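Local coordinates for HRDC domain-containing protein (Bifidobacterium adolescentis ATCC 15703, PDB 3CYM), which is uncharacterised but probably acts as a ribonuclease D-like 3'-5' exonuclease that binds nucleic acid, at residues 347-351 and 352-356; 361-364 and 365-368; 381-384 and 385-388. All blocks are in the same frame, centred on the assembly; numbering follows the deposited sequence.

Contact 1: 347-351 and 352-356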
loop_
_atom_site.group_PDB
_atom_site.type_symbol
_atom_site.label_atom_id
_atom_site.label_comp_id
_atom_site.label_asym_id
_atom_site.label_seq_id
_atom_site.Cartn_x
_atom_site.Cartn_y
_atom_site.Cartn_z
ATOM N N SER A 347 -5.236 -11.647 19.896
ATOM C CA SER A 347 -6.202 -11.260 18.871
ATOM C C SER A 347 -6.870 -12.465 18.194
ATOM O O SER A 347 -6.280 -13.543 18.082
ATOM C CB SER A 347 -5.562 -10.332 17.830
ATOM O OG SER A 347 -4.495 -10.968 17.145
ATOM N N ALA A 348 -8.106 -12.254 17.750
ATOM C CA ALA A 348 -8.968 -13.297 17.196
ATOM C C ALA A 348 -8.512 -13.783 15.821
ATOM O O ALA A 348 -7.954 -12.994 15.050
ATOM C CB ALA A 348 -10.377 -12.763 17.090
ATOM N N PRO A 349 -8.746 -15.081 15.510
ATOM C CA PRO A 349 -8.634 -15.594 14.143
ATOM C C PRO A 349 -9.594 -14.880 13.189
ATOM O O PRO A 349 -10.734 -14.590 13.565
ATOM C CB PRO A 349 -9.033 -17.069 14.286
ATOM C CG PRO A 349 -9.774 -17.153 15.575
ATOM C CD PRO A 349 -9.099 -16.159 16.450
ATOM N N LYS A 350 -9.126 -14.590 11.978
ATOM C CA LYS A 350 -9.952 -13.929 10.963
ATOM C C LYS A 350 -10.924 -14.920 10.323
ATOM O O LYS A 350 -11.958 -14.529 9.779
ATOM C CB LYS A 350 -9.080 -13.290 9.871
ATOM C CG LYS A 350 -7.982 -12.376 10.378
ATOM C CD LYS A 350 -6.877 -12.248 9.345
ATOM C CE LYS A 350 -5.567 -11.840 9.993
ATOM N NZ LYS A 350 -4.404 -12.171 9.120
ATOM N N SER A 351 -10.575 -16.203 10.390
ATOM C CA SER A 351 -11.346 -17.264 9.753
ATOM C C SER A 351 -12.539 -17.669 10.619
ATOM O O SER A 351 -12.362 -18.075 11.768
ATOM C CB SER A 351 -10.435 -18.469 9.477
ATOM O OG SER A 351 -11.115 -19.492 8.771
ATOM N N ILE A 352 -13.749 -17.560 10.062
ATOM C CA ILE A 352 -14.977 -17.942 10.764
ATOM C C ILE A 352 -15.025 -19.459 10.980
ATOM O O ILE A 352 -15.598 -19.931 11.971
ATOM C CB ILE A 352 -16.267 -17.401 10.044
ATOM C CG1 ILE A 352 -16.273 -15.860 9.992
ATOM C CG2 ILE A 352 -17.571 -17.947 10.675
ATOM C CD1 ILE A 352 -16.326 -15.137 11.356
ATOM N N ARG A 353 -14.381 -20.204 10.075
ATOM C CA ARG A 353 -14.246 -21.663 10.188
ATOM C C ARG A 353 -13.635 -22.091 11.519
ATOM O O ARG A 353 -14.124 -23.035 12.133
ATOM C CB ARG A 353 -13.405 -22.241 9.045
ATOM C CG ARG A 353 -13.759 -21.717 7.669
ATOM C CD ARG A 353 -12.675 -22.053 6.663
ATOM N NE ARG A 353 -12.946 -23.320 5.983
ATOM C CZ ARG A 353 -12.173 -24.406 6.039
ATOM N NH1 ARG A 353 -11.048 -24.399 6.747
ATOM N NH2 ARG A 353 -12.524 -25.507 5.373
ATOM N N VAL A 354 -12.578 -21.391 11.942
ATOM C CA VAL A 354 -11.915 -21.619 13.236
ATOM C C VAL A 354 -12.863 -21.333 14.407
ATOM O O VAL A 354 -12.968 -22.144 15.333
ATOM C CB VAL A 354 -10.635 -20.755 13.387
ATOM C CG1 VAL A 354 -9.914 -21.051 14.713
ATOM C CG2 VAL A 354 -9.703 -20.983 12.210
ATOM N N TRP A 355 -13.548 -20.185 14.347
ATOM C CA TRP A 355 -14.573 -19.817 15.322
ATOM C C TRP A 355 -15.654 -20.892 15.421
ATOM O O TRP A 355 -15.980 -21.327 16.514
ATOM C CB TRP A 355 -15.244 -18.492 14.948
ATOM C CG TRP A 355 -14.451 -17.247 15.206
ATOM C CD1 TRP A 355 -13.369 -16.802 14.503
ATOM C CD2 TRP A 355 -14.708 -16.259 16.213
ATOM N NE1 TRP A 355 -12.923 -15.610 15.021
ATOM C CE2 TRP A 355 -13.728 -15.253 16.071
ATOM C CE3 TRP A 355 -15.665 -16.133 17.231
ATOM C CZ2 TRP A 355 -13.680 -14.130 16.907
ATOM C CZ3 TRP A 355 -15.616 -15.011 18.061
ATOM C CH2 TRP A 355 -14.632 -14.027 17.889
ATOM N N LYS A 356 -16.186 -21.318 14.273
ATOM C CA LYS A 356 -17.291 -22.278 14.201
ATOM C C LYS A 356 -16.915 -23.662 14.740
ATOM O O LYS A 356 -17.690 -24.283 15.473
ATOM C CB LYS A 356 -17.792 -22.389 12.755
ATOM C CG LYS A 356 -19.131 -23.097 12.588
ATOM C CD LYS A 356 -19.669 -22.914 11.172
ATOM C CE LYS A 356 -21.101 -23.417 11.044
ATOM N NZ LYS A 356 -21.168 -24.878 10.805
#
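The indole NE1 of W355 donates a hydrogen bond of 2.8 Å to the backbone O of P349, the donor lying 24° out of the carbonyl plane while the oxygen sits almost exactly in the plane of the ring. This bond ties the lead-in 347-351 to the first turn of helix 352-358, within the C-terminal HRDC-like domain, with S351 at the N-cap position. The W355 side chain leaves the helix with CG anti to its own carbonyl carbon (chi1 -76°), which turns the indole back toward the residues that precede the helix. Its pyrrole edge then faces two carbonyl oxygens: besides P349 O, the O of S351 comes within 3.2 Å of W355 CD1. The P349 and W355 side chains cross at about a right angle, P349 CG lying 3.6 Å from W355 NE1, and A348 CB reaches CZ2 on the six-membered ring at the same distance. Farther round the indole, W398, in the loop after helix 390-397, meets it with the two ring planes steeply inclined, and L363 and L366 of helix 360-380 pack on it. With an alanine at W355, P349 O would probably lose its indole donor and a gap would open between A348, P349 and helix 360-380. The lead-in is also fastened to helix 390-397, where A348 O accepts from Q391 NE2 and A348 N donates to N395 OD1. S351 O accepts a weak, strongly bent bond from V354 N. V354 rests against the proline and the N-cap residue with both branches, CG1 lying 4.0 Å from P349 CG and CG2 3.8 Å from S351 CB.

Contact 2: 361-364 and 365-368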
loop_
_atom_site.group_PDB
_atom_site.type_symbol
_atom_site.label_atom_id
_atom_site.label_comp_id
_atom_site.label_asym_id
_atom_site.label_seq_id
_atom_site.Cartn_x
_atom_site.Cartn_y
_atom_site.Cartn_z
ATOM N N GLU A 361 -19.753 -21.030 20.831
ATOM C CA GLU A 361 -20.420 -20.137 21.781
ATOM C C GLU A 361 -19.964 -18.689 21.629
ATOM O O GLU A 361 -20.774 -17.774 21.738
ATOM C CB GLU A 361 -20.199 -20.610 23.227
ATOM C CG GLU A 361 -21.052 -21.816 23.637
ATOM C CD GLU A 361 -20.539 -23.136 23.076
ATOM O OE1 GLU A 361 -21.346 -23.884 22.477
ATOM O OE2 GLU A 361 -19.328 -23.416 23.223
ATOM N N ARG A 362 -18.668 -18.495 21.382
ATOM C CA ARG A 362 -18.112 -17.182 21.056
ATOM C C ARG A 362 -18.663 -16.665 19.724
ATOM O O ARG A 362 -18.943 -15.470 19.595
ATOM C CB ARG A 362 -16.578 -17.229 21.008
ATOM C CG ARG A 362 -15.899 -17.334 22.378
ATOM C CD ARG A 362 -14.373 -17.354 22.277
ATOM N NE ARG A 362 -13.742 -17.650 23.568
ATOM C CZ ARG A 362 -12.427 -17.698 23.778
ATOM N NH1 ARG A 362 -11.572 -17.470 22.787
ATOM N NH2 ARG A 362 -11.961 -17.975 24.984
ATOM N N LEU A 363 -18.824 -17.569 18.750
ATOM C CA LEU A 363 -19.356 -17.224 17.425
ATOM C C LEU A 363 -20.815 -16.746 17.444
ATOM O O LEU A 363 -21.178 -15.839 16.682
ATOM C CB LEU A 363 -19.178 -18.378 16.427
ATOM C CG LEU A 363 -19.567 -18.072 14.965
ATOM C CD1 LEU A 363 -18.644 -17.048 14.301
ATOM C CD2 LEU A 363 -19.649 -19.336 14.131
ATOM N N GLN A 364 -21.634 -17.359 18.299
ATOM C CA GLN A 364 -23.022 -16.933 18.495
ATOM C C GLN A 364 -23.121 -15.470 18.914
ATOM O O GLN A 364 -23.970 -14.724 18.409
ATOM C CB GLN A 364 -23.718 -17.817 19.531
ATOM C CG GLN A 364 -24.815 -18.683 18.952
ATOM C CD GLN A 364 -24.309 -19.944 18.279
ATOM O OE1 GLN A 364 -24.894 -20.407 17.302
ATOM N NE2 GLN A 364 -23.228 -20.514 18.803
ATOM N N VAL A 365 -22.242 -15.070 19.833
ATOM C CA VAL A 365 -22.134 -13.683 20.294
ATOM C C VAL A 365 -21.652 -12.761 19.166
ATOM O O VAL A 365 -22.219 -11.682 18.958
ATOM C CB VAL A 365 -21.195 -13.576 21.524
ATOM C CG1 VAL A 365 -20.945 -12.110 21.925
ATOM C CG2 VAL A 365 -21.779 -14.361 22.689
ATOM N N LEU A 366 -20.620 -13.203 18.442
ATOM C CA LEU A 366 -20.072 -12.465 17.298
ATOM C C LEU A 366 -21.098 -12.239 16.196
ATOM O O LEU A 366 -21.175 -11.141 15.646
ATOM C CB LEU A 366 -18.831 -13.161 16.734
ATOM C CG LEU A 366 -18.111 -12.567 15.513
ATOM C CD1 LEU A 366 -17.454 -11.209 15.785
ATOM C CD2 LEU A 366 -17.098 -13.551 14.976
ATOM N N ASN A 367 -21.882 -13.269 15.885
ATOM C CA ASN A 367 -22.903 -13.166 14.848
ATOM C C ASN A 367 -24.021 -12.185 15.207
ATOM O O ASN A 367 -24.506 -11.469 14.333
ATOM C CB ASN A 367 -23.453 -14.544 14.464
ATOM C CG ASN A 367 -22.466 -15.360 13.647
ATOM O OD1 ASN A 367 -21.481 -14.834 13.125
ATOM N ND2 ASN A 367 -22.726 -16.655 13.534
ATOM N N ARG A 368 -24.399 -12.142 16.488
ATOM C CA ARG A 368 -25.285 -11.091 17.012
ATOM C C ARG A 368 -24.666 -9.691 16.859
ATOM O O ARG A 368 -25.351 -8.753 16.465
ATOM C CB ARG A 368 -25.671 -11.349 18.477
ATOM C CG ARG A 368 -26.560 -12.580 18.699
ATOM C CD ARG A 368 -27.398 -12.480 19.975
ATOM N NE ARG A 368 -26.594 -12.219 21.169
ATOM C CZ ARG A 368 -26.108 -13.161 21.982
ATOM N NH1 ARG A 368 -26.332 -14.444 21.740
ATOM N NH2 ARG A 368 -25.390 -12.817 23.041
#
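L363 holds CG anti to the backbone N (chi1 -174°), as L366 does, whereas N367 turns its CG to the position anti to the carbonyl carbon (chi1 -73°), and these torsions bring L363 against both L366 and N367. The leucines meet through single methyl groups, L363 CD1 to L366 CD2 at 3.9 Å, with the two branches running obliquely past each other. One turn on from L363, the amide of N367 lies beside the leucine, its ND2 3.7 Å from L363 CG; its OD1 accepts a hydrogen bond from R370 NH1, which gives the polar end a partner further along the helix. The frame is the i to i+4 backbone hydrogen bonding of helix 360-380, an alpha-helix of the helical C-terminal domain. N367 N donates to L363 O at 2.8 Å, and L366 N to R362 O at 3.0 Å, this second donor lying in the carbonyl plane. The link from R368 N to Q364 O is longer, 3.2 Å, with the donor clearly tilted from that plane. The R368 chain bends at its third torsion, and this folds the guanidinium back so that one face lies over V365 CA; NE and NH2 donate to the carbonyls of A431 and I432 in the last helix. V365 touches C397. R362 is engaged by the loop after helix 390-397, its NE in a salt bridge with D400 OD2 and its guanidinium in a cation-pi contact with W398.

Contact 3: 381-384 and 385-388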
loop_
_atom_site.group_PDB
_atom_site.type_symbol
_atom_site.label_atom_id
_atom_site.label_comp_id
_atom_site.label_asym_id
_atom_site.label_seq_id
_atom_site.Cartn_x
_atom_site.Cartn_y
_atom_site.Cartn_z
ATOM N N ARG A 381 -26.299 3.743 5.223
ATOM C CA ARG A 381 -25.782 3.525 3.861
ATOM C C ARG A 381 -24.257 3.713 3.763
ATOM O O ARG A 381 -23.743 4.467 2.933
ATOM C CB ARG A 381 -26.563 4.348 2.826
ATOM C CG ARG A 381 -27.625 3.539 2.099
ATOM C CD ARG A 381 -28.904 4.333 1.892
ATOM N NE ARG A 381 -29.791 4.230 3.051
ATOM C CZ ARG A 381 -30.702 3.270 3.231
ATOM N NH1 ARG A 381 -31.459 3.270 4.326
ATOM N NH2 ARG A 381 -30.864 2.314 2.322
ATOM N N THR A 382 -23.560 3.009 4.650
ATOM C CA THR A 382 -22.114 3.006 4.747
ATOM C C THR A 382 -21.718 1.530 4.658
ATOM O O THR A 382 -22.389 0.700 5.255
ATOM C CB THR A 382 -21.680 3.584 6.112
ATOM O OG1 THR A 382 -22.431 4.771 6.400
ATOM C CG2 THR A 382 -20.197 3.919 6.138
ATOM N N PRO A 383 -20.682 1.183 3.860
ATOM C CA PRO A 383 -20.202 -0.201 3.841
ATOM C C PRO A 383 -19.850 -0.694 5.244
ATOM O O PRO A 383 -19.266 0.052 6.035
ATOM C CB PRO A 383 -18.955 -0.132 2.956
ATOM C CG PRO A 383 -19.192 1.028 2.073
ATOM C CD PRO A 383 -19.938 2.020 2.909
ATOM N N VAL A 384 -20.235 -1.934 5.546
ATOM C CA VAL A 384 -20.096 -2.499 6.897
ATOM C C VAL A 384 -18.640 -2.503 7.409
ATOM O O VAL A 384 -18.390 -2.269 8.590
ATOM C CB VAL A 384 -20.812 -3.886 7.006
ATOM C CG1 VAL A 384 -20.216 -4.903 6.049
ATOM C CG2 VAL A 384 -20.802 -4.410 8.437
ATOM N N GLU A 385 -17.693 -2.700 6.491
ATOM C CA GLU A 385 -16.277 -2.695 6.852
ATOM C C GLU A 385 -15.764 -1.292 7.150
ATOM O O GLU A 385 -14.775 -1.150 7.858
ATOM C CB GLU A 385 -15.409 -3.405 5.800
ATOM C CG GLU A 385 -15.086 -2.620 4.522
ATOM C CD GLU A 385 -14.209 -3.419 3.550
ATOM O OE1 GLU A 385 -13.813 -4.553 3.887
ATOM O OE2 GLU A 385 -13.917 -2.914 2.444
ATOM N N ILE A 386 -16.456 -0.274 6.634
ATOM C CA ILE A 386 -16.110 1.143 6.854
ATOM C C ILE A 386 -16.701 1.674 8.179
ATOM O O ILE A 386 -16.047 2.449 8.889
ATOM C CB ILE A 386 -16.517 2.009 5.611
ATOM C CG1 ILE A 386 -15.618 1.671 4.416
ATOM C CG2 ILE A 386 -16.466 3.521 5.879
ATOM C CD1 ILE A 386 -14.126 2.085 4.570
ATOM N N VAL A 387 -17.920 1.230 8.508
ATOM C CA VAL A 387 -18.599 1.546 9.782
ATOM C C VAL A 387 -17.684 1.288 10.992
ATOM O O VAL A 387 -17.561 2.133 11.882
ATOM C CB VAL A 387 -19.933 0.742 9.927
ATOM C CG1 VAL A 387 -20.548 0.941 11.292
ATOM C CG2 VAL A 387 -20.929 1.164 8.871
ATOM N N ILE A 388 -17.046 0.117 10.996
ATOM C CA ILE A 388 -15.981 -0.235 11.935
ATOM C C ILE A 388 -15.199 -1.401 11.335
ATOM O O ILE A 388 -15.778 -2.218 10.609
ATOM C CB ILE A 388 -16.523 -0.569 13.364
ATOM C CG1 ILE A 388 -15.368 -0.744 14.366
ATOM C CG2 ILE A 388 -17.498 -1.756 13.333
ATOM C CD1 ILE A 388 -15.741 -0.462 15.782
HETATM O O HOH W 1 -17.864 -4.013 10.481
#
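P383 O accepts from two successive backbone amides of the short helix 384-387, V387 N at 3.1 Å and I386 N at 2.9 Å, and so closes its first turn. The two donors use the oxygen differently: V387 N lies nearly along the C=O axis, whereas I386 N sits well above the carbonyl plane with a bent N-H angle of 136°. With T382 OG1 anti to the carbonyl carbon (chi1 -45°), the methyl CG2 comes anti to the backbone N and is directed at the helix, where it meets I386 CG2 at 3.8 Å with the two side chains crossing at about a right angle. T382 CB is 3.7 Å from V387 CG2, so the threonine spans two neighbouring residues of the turn. The hydroxyl OG1 pairs with the OG1 of T380. P383 adds an apolar contact of its own, CB to I386 CG1 at 4.1 Å. The segment is a short interhelical link in the HRDC-like domain: helix 360-380 ends in a Schellman motif at R381, whose phi is positive, and P383 takes the N-cap position of the next helix. Water 1 joins the two ends of this short helix, donating to V384 O at 2.6 Å and to I388 O at 2.8 Å, and bridges two carbonyl oxygens with no hydrogen of their own to share. V384 packs back on V373, S374 and A377 of helix 360-380. Helix 121-127 lies against the turn: I386 touches L127, and in one of its two conformers E385 OE2 forms a salt bridge with R126 NH1. I386 O also hydrogen-bonds a bound glycerol, probably picked up from the crystallisation liquor.

Overall arrangement
The three contacts follow one another along the chain within the C-terminal HRDC-like domain. Contact 1 leads into helix 352-358, contact 2 lies near the start of helix 360-380, and contact 3 joins the end of that helix to helix 384-387. Contacts 1 and 2 have centres 11 Å apart and touch directly through helices 352-358 and 360-380. Contact 3 stands alone, its centre about 21 Å from that of contact 1 and 20 Å from that of contact 2, with no direct touch. Helix 390-397 borders all three, while contact 3 also reaches helix 121-127 and so lies at the meeting of this domain with the exonuclease domain.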